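Local coordinates for protein putative TRAP PERIPLASMIC SOLUTE BINDING PROTEIN (PDB 4PBQ) that binds L-gulonate and probably serves as the periplasmic solute-binding component of a TRAP transport system, at residues A[167-171]-A[172-176]; A[306-309]-A[310-314]. One frame throughout, in Å; residues are numbered along the deposited sequence. Where two conformers were deposited one is given.

Interaction 1: residues A[167-171]-A[172-176]. With 2UF (L-gulonate), chain D.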
ATOM      1  N   ARG A 167      12.267   1.293  10.944  1.00  8.61           N
ATOM      2  CA  ARG A 167      12.238   1.801   9.586  1.00  6.26           C
ATOM      3  C   ARG A 167      10.815   2.199   9.244  1.00  5.36           C
ATOM      4  O   ARG A 167       9.868   1.482   9.580  1.00  7.29           O
ATOM      5  CB  ARG A 167      12.721   0.763   8.584  1.00  6.78           C
ATOM      6  CG  ARG A 167      12.616   1.193   7.146  1.00  5.09           C
ATOM      7  CD  ARG A 167      11.327   0.758   6.499  1.00  4.45           C
ATOM      8  NE  ARG A 167      11.241   1.139   5.098  1.00  4.12           N
ATOM      9  CZ  ARG A 167      10.180   0.900   4.346  1.00  6.29           C
ATOM     10  NH1 ARG A 167       9.118   0.270   4.868  1.00  7.72           N
ATOM     11  NH2 ARG A 167      10.172   1.280   3.083  1.00  7.00           N
ATOM     12  N   VAL A 168      10.669   3.326   8.559  1.00  5.26           N
ATOM     13  CA  VAL A 168       9.393   3.699   7.953  1.00  8.18           C
ATOM     14  C   VAL A 168       9.577   3.978   6.450  1.00  7.89           C
ATOM     15  O   VAL A 168      10.698   4.181   5.975  1.00  5.23           O
ATOM     16  CB  VAL A 168       8.733   4.922   8.650  1.00  7.05           C
ATOM     17  CG1 VAL A 168       8.385   4.577  10.104  1.00  8.25           C
ATOM     18  CG2 VAL A 168       9.661   6.143   8.580  1.00  8.02           C
ATOM     19  N   PRO A 169       8.481   3.988   5.705  1.00  6.28           N
ATOM     20  CA  PRO A 169       8.640   4.235   4.253  1.00  4.86           C
ATOM     21  C   PRO A 169       9.009   5.676   3.908  1.00  5.57           C
ATOM     22  O   PRO A 169       9.152   6.541   4.804  1.00  7.48           O
ATOM     23  CB  PRO A 169       7.274   3.892   3.670  1.00 14.12           C
ATOM     24  CG  PRO A 169       6.341   3.720   4.825  1.00  9.43           C
ATOM     25  CD  PRO A 169       7.151   3.482   6.060  1.00  7.83           C
ATOM     26  N   LEU A 170       9.195   5.907   2.607  1.00  5.66           N
ATOM     27  CA  LEU A 170       9.576   7.206   2.064  1.00  4.92           C
ATOM     28  C   LEU A 170       8.380   8.165   1.974  1.00  7.00           C
ATOM     29  O   LEU A 170       8.021   8.651   0.894  1.00  8.16           O
ATOM     30  CB  LEU A 170      10.184   6.998   0.677  1.00  7.00           C
ATOM     31  CG  LEU A 170      11.428   6.093   0.646  1.00  7.62           C
ATOM     32  CD1 LEU A 170      11.834   5.853  -0.816  1.00 11.96           C
ATOM     33  CD2 LEU A 170      12.589   6.666   1.414  1.00  9.98           C
ATOM     34  N   ASN A 171       7.819   8.466   3.146  1.00  6.80           N
ATOM     35  CA  ASN A 171       6.565   9.176   3.276  1.00  6.12           C
ATOM     36  C   ASN A 171       6.499   9.743   4.687  1.00  7.03           C
ATOM     37  O   ASN A 171       6.479   8.999   5.646  1.00  8.65           O
ATOM     38  CB  ASN A 171       5.413   8.215   3.006  1.00  8.16           C
ATOM     39  CG  ASN A 171       4.048   8.863   3.169  1.00  7.83           C
ATOM     40  OD1 ASN A 171       3.900   9.934   3.747  1.00  7.78           O
ATOM     41  ND2 ASN A 171       3.031   8.179   2.662  1.00  7.43           N
ATOM     42  N   SER A 172       6.565  11.070   4.804  1.00  8.23           N
ATOM     43  CA  SER A 172       6.652  11.706   6.124  1.00  7.84           C
ATOM     44  C   SER A 172       5.430  11.437   7.003  1.00  7.41           C
ATOM     45  O   SER A 172       5.503  11.590   8.239  1.00  8.85           O
ATOM     46  CB  SER A 172       6.882  13.210   5.964  1.00 13.94           C
ATOM     47  OG  SER A 172       5.759  13.792   5.321  1.00 14.57           O
ATOM     48  N   LEU A 173       4.304  11.006   6.419  1.00  9.60           N
ATOM     49  CA  LEU A 173       3.161  10.627   7.260  1.00  9.42           C
ATOM     50  C   LEU A 173       3.583   9.535   8.264  1.00  8.64           C
ATOM     51  O   LEU A 173       3.166   9.502   9.420  1.00  8.24           O
ATOM     52  CB  LEU A 173       2.007  10.073   6.404  1.00  9.44           C
ATOM     53  CG  LEU A 173       0.909   9.407   7.221  1.00  9.02           C
ATOM     54  CD1 LEU A 173       0.249  10.454   8.091  1.00 14.52           C
ATOM     55  CD2 LEU A 173      -0.134   8.691   6.339  1.00 16.42           C
ATOM     56  N   PHE A 174       4.416   8.619   7.802  1.00  7.31           N
ATOM     57  CA  PHE A 174       4.804   7.484   8.599  1.00  5.78           C
ATOM     58  C   PHE A 174       5.880   7.878   9.605  1.00  7.57           C
ATOM     59  O   PHE A 174       5.933   7.329  10.720  1.00  7.68           O
ATOM     60  CB  PHE A 174       5.308   6.354   7.691  1.00  7.41           C
ATOM     61  CG  PHE A 174       4.215   5.659   6.942  1.00  5.47           C
ATOM     62  CD1 PHE A 174       3.628   6.234   5.806  1.00  7.37           C
ATOM     63  CD2 PHE A 174       3.773   4.421   7.366  1.00  6.27           C
ATOM     64  CE1 PHE A 174       2.622   5.572   5.116  1.00  8.10           C
ATOM     65  CE2 PHE A 174       2.772   3.750   6.667  1.00  6.25           C
ATOM     66  CZ  PHE A 174       2.186   4.333   5.561  1.00  9.33           C
ATOM     67  N   VAL A 175       6.723   8.835   9.217  1.00  7.28           N
ATOM     68  CA  VAL A 175       7.662   9.424  10.153  1.00 11.77           C
ATOM     69  C   VAL A 175       6.863  10.062  11.292  1.00  7.47           C
ATOM     70  O   VAL A 175       7.167   9.855  12.467  1.00  9.55           O
ATOM     71  CB  VAL A 175       8.600  10.464   9.495  1.00  8.16           C
ATOM     72  CG1 VAL A 175       9.565  11.015  10.524  1.00 10.70           C
ATOM     73  CG2 VAL A 175       9.385   9.852   8.329  1.00  7.48           C
ATOM     74  N   ASP A 176       5.876  10.887  10.954  1.00  8.38           N
ATOM     75  CA  ASP A 176       5.049  11.544  11.978  1.00  8.10           C
ATOM     76  C   ASP A 176       4.257  10.557  12.845  1.00  8.34           C
ATOM     77  O   ASP A 176       4.157  10.722  14.072  1.00  9.31           O
ATOM     78  CB  ASP A 176       4.118  12.558  11.320  1.00  7.89           C
ATOM     79  CG  ASP A 176       4.862  13.716  10.681  1.00 15.79           C
ATOM     80  OD1 ASP A 176       6.049  13.979  11.023  1.00 14.39           O
ATOM     81  OD2 ASP A 176       4.229  14.387   9.848  1.00 12.02           O
TER
HETATM   82  O6A 2UF D 401       7.947   0.456   1.359  1.00  6.48           O
HETATM   83  C6  2UF D 401       6.926   0.282   2.038  1.00 10.19           C
HETATM   84  O6B 2UF D 401       6.901  -0.019   3.241  1.00  8.56           O
HETATM   85  C5  2UF D 401       5.576   0.400   1.301  1.00  8.06           C
HETATM   86  O5  2UF D 401       4.635  -0.423   1.955  1.00  5.42           O
HETATM   87  C4  2UF D 401       5.076   1.862   1.297  1.00  8.76           C
HETATM   88  O4  2UF D 401       5.970   2.680   0.524  1.00  6.81           O
HETATM   89  C3  2UF D 401       3.643   1.924   0.727  1.00  5.48           C
HETATM   90  O3  2UF D 401       3.514   1.218  -0.555  1.00  5.86           O
HETATM   91  C2  2UF D 401       3.179   3.377   0.531  1.00  6.75           C
HETATM   92  O2  2UF D 401       1.779   3.287   0.350  1.00  6.20           O
HETATM   93  C1  2UF D 401       3.431   4.246   1.802  1.00  4.97           C
HETATM   94  O1  2UF D 401       2.818   5.526   1.578  1.00  6.69           O
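N171 joins helix to ligand by spending the two ends of its side-chain amide separately. N171 OD1 accepts from the backbone N of L173, 2.9 Å away, which makes N171 the N-cap of helix 172-180; the donor lies above the amide plane. N171 ND2 donates to O1 of L-gulonate at 2.9 Å. With CG anti to the backbone N (chi1 178°), the amide comes to lie beside the first turn, OD1 against L173 N and ND2 by the ligand. One backbone bond closes the same turn, from F174 N to N171 O at 3.0 Å.

F174 reaches back from the first turn of the helix and is gripped on two sides. P169 lays its CG over one face, 3.7 Å from the centroid of the F174 ring and 16° off the normal, a CH-pi contact; the N171 amide meets the ring's edge, its plane turned 68° from that of the ring. CE1 of F174 also approaches the ligand O1. Behind this layer, V168 CG2 meets V175 CG2 at 3.7 Å, fastening the strand end to the helix.

At the other end of L-gulonate, R167 straddles the carboxylate. R167 NH1 donates to L-gulonate O6B at 2.8 Å and R167 NH2 to O6A at 2.9 Å, both nearly straight. P169 CA lies over one face of this guanidinium, toward its rim, while R167 NE is held by M188 O, an anchor that restrains its rotation. R147 NH1 binds the ligand as well.

The chemistry thus divides the ligand: a paired, charge-matched clamp would favour an acid at one end, and the capping amide, already oriented by L173 N, presents its N-H to the hydroxyl at the other. This is consistent with recognition of a sugar acid through its carboxylate and a distal hydroxyl.

Interaction 2: residues A[306-309]-A[310-314]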
ATOM      1  N   TYR A 306      -4.250  13.900  13.166  1.00 16.35           N
ATOM      2  CA  TYR A 306      -5.477  14.458  12.631  1.00 13.34           C
ATOM      3  C   TYR A 306      -5.634  15.905  13.018  1.00 15.97           C
ATOM      4  O   TYR A 306      -6.076  16.725  12.206  1.00 16.18           O
ATOM      5  CB  TYR A 306      -6.681  13.654  13.116  1.00 16.87           C
ATOM      6  CG  TYR A 306      -6.865  12.349  12.380  1.00 14.22           C
ATOM      7  CD1 TYR A 306      -6.220  11.185  12.802  1.00 14.28           C
ATOM      8  CD2 TYR A 306      -7.686  12.281  11.275  1.00 11.89           C
ATOM      9  CE1 TYR A 306      -6.394   9.974  12.098  1.00 13.79           C
ATOM     10  CE2 TYR A 306      -7.850  11.114  10.576  1.00 11.67           C
ATOM     11  CZ  TYR A 306      -7.208   9.958  10.990  1.00 11.81           C
ATOM     12  OH  TYR A 306      -7.445   8.814  10.251  1.00 12.97           O
ATOM     13  N   ASP A 307      -5.255  16.242  14.250  1.00 16.20           N
ATOM     14  CA  ASP A 307      -5.306  17.639  14.650  1.00 18.56           C
ATOM     15  C   ASP A 307      -4.532  18.484  13.653  1.00 17.50           C
ATOM     16  O   ASP A 307      -4.968  19.581  13.250  1.00 18.71           O
ATOM     17  CB  ASP A 307      -4.703  17.836  16.039  1.00 19.54           C
ATOM     18  CG  ASP A 307      -5.505  17.151  17.128  1.00 23.56           C
ATOM     19  OD1 ASP A 307      -6.701  16.838  16.906  1.00 23.28           O
ATOM     20  OD2 ASP A 307      -4.926  16.926  18.211  1.00 33.70           O
ATOM     21  N   SER A 308      -3.363  17.988  13.282  1.00 15.64           N
ATOM     22  CA  SER A 308      -2.513  18.694  12.355  1.00 18.78           C
ATOM     23  C   SER A 308      -3.147  18.707  10.944  1.00 18.46           C
ATOM     24  O   SER A 308      -3.132  19.738  10.276  1.00 16.98           O
ATOM     25  CB  SER A 308      -1.117  18.064  12.363  1.00 24.55           C
ATOM     26  OG  SER A 308      -0.251  18.700  11.447  1.00 30.25           O
ATOM     27  N   PHE A 309      -3.727  17.596  10.490  1.00 14.58           N
ATOM     28  CA  PHE A 309      -4.318  17.577   9.146  1.00 13.77           C
ATOM     29  C   PHE A 309      -5.385  18.672   9.024  1.00 19.54           C
ATOM     30  O   PHE A 309      -5.468  19.379   8.031  1.00 17.28           O
ATOM     31  CB  PHE A 309      -5.022  16.239   8.809  1.00 12.81           C
ATOM     32  CG  PHE A 309      -4.142  15.009   8.841  1.00 15.67           C
ATOM     33  CD1 PHE A 309      -2.834  15.046   8.431  1.00 16.70           C
ATOM     34  CD2 PHE A 309      -4.677  13.794   9.259  1.00 19.05           C
ATOM     35  CE1 PHE A 309      -2.053  13.881   8.459  1.00 19.94           C
ATOM     36  CE2 PHE A 309      -3.906  12.648   9.292  1.00 20.08           C
ATOM     37  CZ  PHE A 309      -2.594  12.703   8.878  1.00 17.79           C
ATOM     38  N   TYR A 310      -6.219  18.792  10.042  1.00 14.63           N
ATOM     39  CA  TYR A 310      -7.313  19.745  10.000  1.00 18.12           C
ATOM     40  C   TYR A 310      -6.820  21.200  10.028  1.00 20.77           C
ATOM     41  O   TYR A 310      -7.505  22.095   9.535  1.00 22.26           O
ATOM     42  CB  TYR A 310      -8.289  19.454  11.140  1.00 16.06           C
ATOM     43  CG  TYR A 310      -8.983  18.105  11.009  1.00 16.49           C
ATOM     44  CD1 TYR A 310      -9.437  17.646   9.775  1.00 26.84           C
ATOM     45  CD2 TYR A 310      -9.177  17.286  12.112  1.00 22.48           C
ATOM     46  CE1 TYR A 310     -10.071  16.420   9.649  1.00 22.82           C
ATOM     47  CE2 TYR A 310      -9.807  16.061  11.991  1.00 23.20           C
ATOM     48  CZ  TYR A 310     -10.255  15.634  10.760  1.00 24.36           C
ATOM     49  OH  TYR A 310     -10.886  14.412  10.639  1.00 24.15           O
ATOM     50  N   LYS A 311      -5.638  21.431  10.584  1.00 22.99           N
ATOM     51  CA  LYS A 311      -5.054  22.768  10.590  1.00 22.31           C
ATOM     52  C   LYS A 311      -4.336  23.156   9.305  1.00 21.40           C
ATOM     53  O   LYS A 311      -4.221  24.344   9.001  1.00 26.89           O
ATOM     54  CB  LYS A 311      -4.065  22.924  11.738  1.00 24.99           C
ATOM     55  CG  LYS A 311      -4.690  22.829  13.093  1.00 35.39           C
ATOM     56  CD  LYS A 311      -3.776  23.408  14.154  1.00 38.78           C
ATOM     57  CE  LYS A 311      -4.417  23.329  15.530  1.00 46.99           C
ATOM     58  NZ  LYS A 311      -5.856  23.735  15.521  1.00 50.44           N
ATOM     59  N   LYS A 312      -3.812  22.183   8.570  1.00 22.76           N
ATOM     60  CA  LYS A 312      -2.941  22.507   7.444  1.00 24.87           C
ATOM     61  C   LYS A 312      -3.578  22.202   6.089  1.00 28.44           C
ATOM     62  O   LYS A 312      -3.134  22.722   5.063  1.00 26.51           O
ATOM     63  CB  LYS A 312      -1.597  21.785   7.592  1.00 29.80           C
ATOM     64  CG  LYS A 312      -1.676  20.281   7.516  1.00 36.76           C
ATOM     65  CD  LYS A 312      -0.315  19.638   7.836  1.00 47.31           C
ATOM     66  CE  LYS A 312      -0.429  18.114   7.945  1.00 41.05           C
ATOM     67  NZ  LYS A 312       0.879  17.404   8.085  1.00 45.35           N
ATOM     68  N   TYR A 313      -4.624  21.378   6.092  1.00 25.00           N
ATOM     69  CA  TYR A 313      -5.332  21.015   4.860  1.00 25.66           C
ATOM     70  C   TYR A 313      -6.770  21.540   4.885  1.00 25.30           C
ATOM     71  O   TYR A 313      -7.568  21.131   5.725  1.00 27.17           O
ATOM     72  CB  TYR A 313      -5.374  19.505   4.693  1.00 17.98           C
ATOM     73  CG  TYR A 313      -4.038  18.811   4.659  1.00 16.72           C
ATOM     74  CD1 TYR A 313      -2.916  19.413   4.098  1.00 21.93           C
ATOM     75  CD2 TYR A 313      -3.899  17.555   5.208  1.00 19.69           C
ATOM     76  CE1 TYR A 313      -1.704  18.760   4.071  1.00 20.62           C
ATOM     77  CE2 TYR A 313      -2.698  16.897   5.184  1.00 17.66           C
ATOM     78  CZ  TYR A 313      -1.600  17.502   4.617  1.00 25.43           C
ATOM     79  OH  TYR A 313      -0.401  16.817   4.588  1.00 27.11           O
ATOM     80  N   ASP A 314      -7.098  22.441   3.964  0.58 26.49           N
ATOM     81  CA  ASP A 314      -8.441  23.018   3.910  0.58 25.94           C
ATOM     82  C   ASP A 314      -9.499  22.017   3.445  0.58 22.89           C
ATOM     83  O   ASP A 314     -10.695  22.290   3.549  0.58 25.99           O
ATOM     84  CB  ASP A 314      -8.461  24.234   2.973  0.58 33.22           C
ATOM     85  CG  ASP A 314      -8.596  23.838   1.512  0.58 38.26           C
ATOM     86  OD1 ASP A 314      -9.742  23.768   1.022  0.58 51.73           O
ATOM     87  OD2 ASP A 314      -7.565  23.585   0.859  0.58 38.55           O
TER
HETATM   88  O   HOH W   1      -7.063  20.687  14.491  1.00 26.50           O
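Y310 N donates to Y306 O at 3.0 Å, nearly in line with the carbonyl, as in a regular alpha-helix. The next turn is less regular: K311 N and K312 N each divide weakly between two carbonyls, D307 and S308 O for the first, S308 and F309 O for the second. Y313 is the first residue to leave helical backbone angles, yet its N still reaches F309 O at 2.9 Å.

F309 and Y313 lie side by side and point the same way, with F309 CD1 3.7 Å from Y313 CE2. K312 runs alongside F309: its CG, placed between the backbone N and the carbonyl carbon (chi1 65°), sits over the Y313 ring, and its extended chain brings K312 CE to the F309 edge and within 3.6 Å of S308 OG. Y310 crosses Y306 at a slant, and the Y306 hydroxyl is hydrogen-bonded to P106 O. A water donates to D307 O and accepts weakly from K311 NZ, while D307 OD1 forms a salt bridge with K303 NZ.

W105 stacks on F309 and W315 on Y313. This is the last turn of an amphipathic helix, with Y306, F309 and Y313 turned to the protein and Y310 to helix 316-326.

Overall arrangement
The two contacts work at different depths of one fold. Interaction 1 belongs to the beta-alpha-beta unit of strand 165-168, helix 172-180 and strand 184-187 and supplies R167, P169, N171 and F174 to the ligand pocket; interaction 2 closes helix 292-312 near the surface. Their centres are about 18 Å apart, yet they meet directly, L173 CD1 packing against F309 CZ at 3.7 Å. Through L173, whose N-H orients the N171 amide, the late helix touches the ligand-binding element. The F309 side chain itself stays about 12 Å from L-gulonate, and its stacking partner W105 directly follows the pocket residue E104.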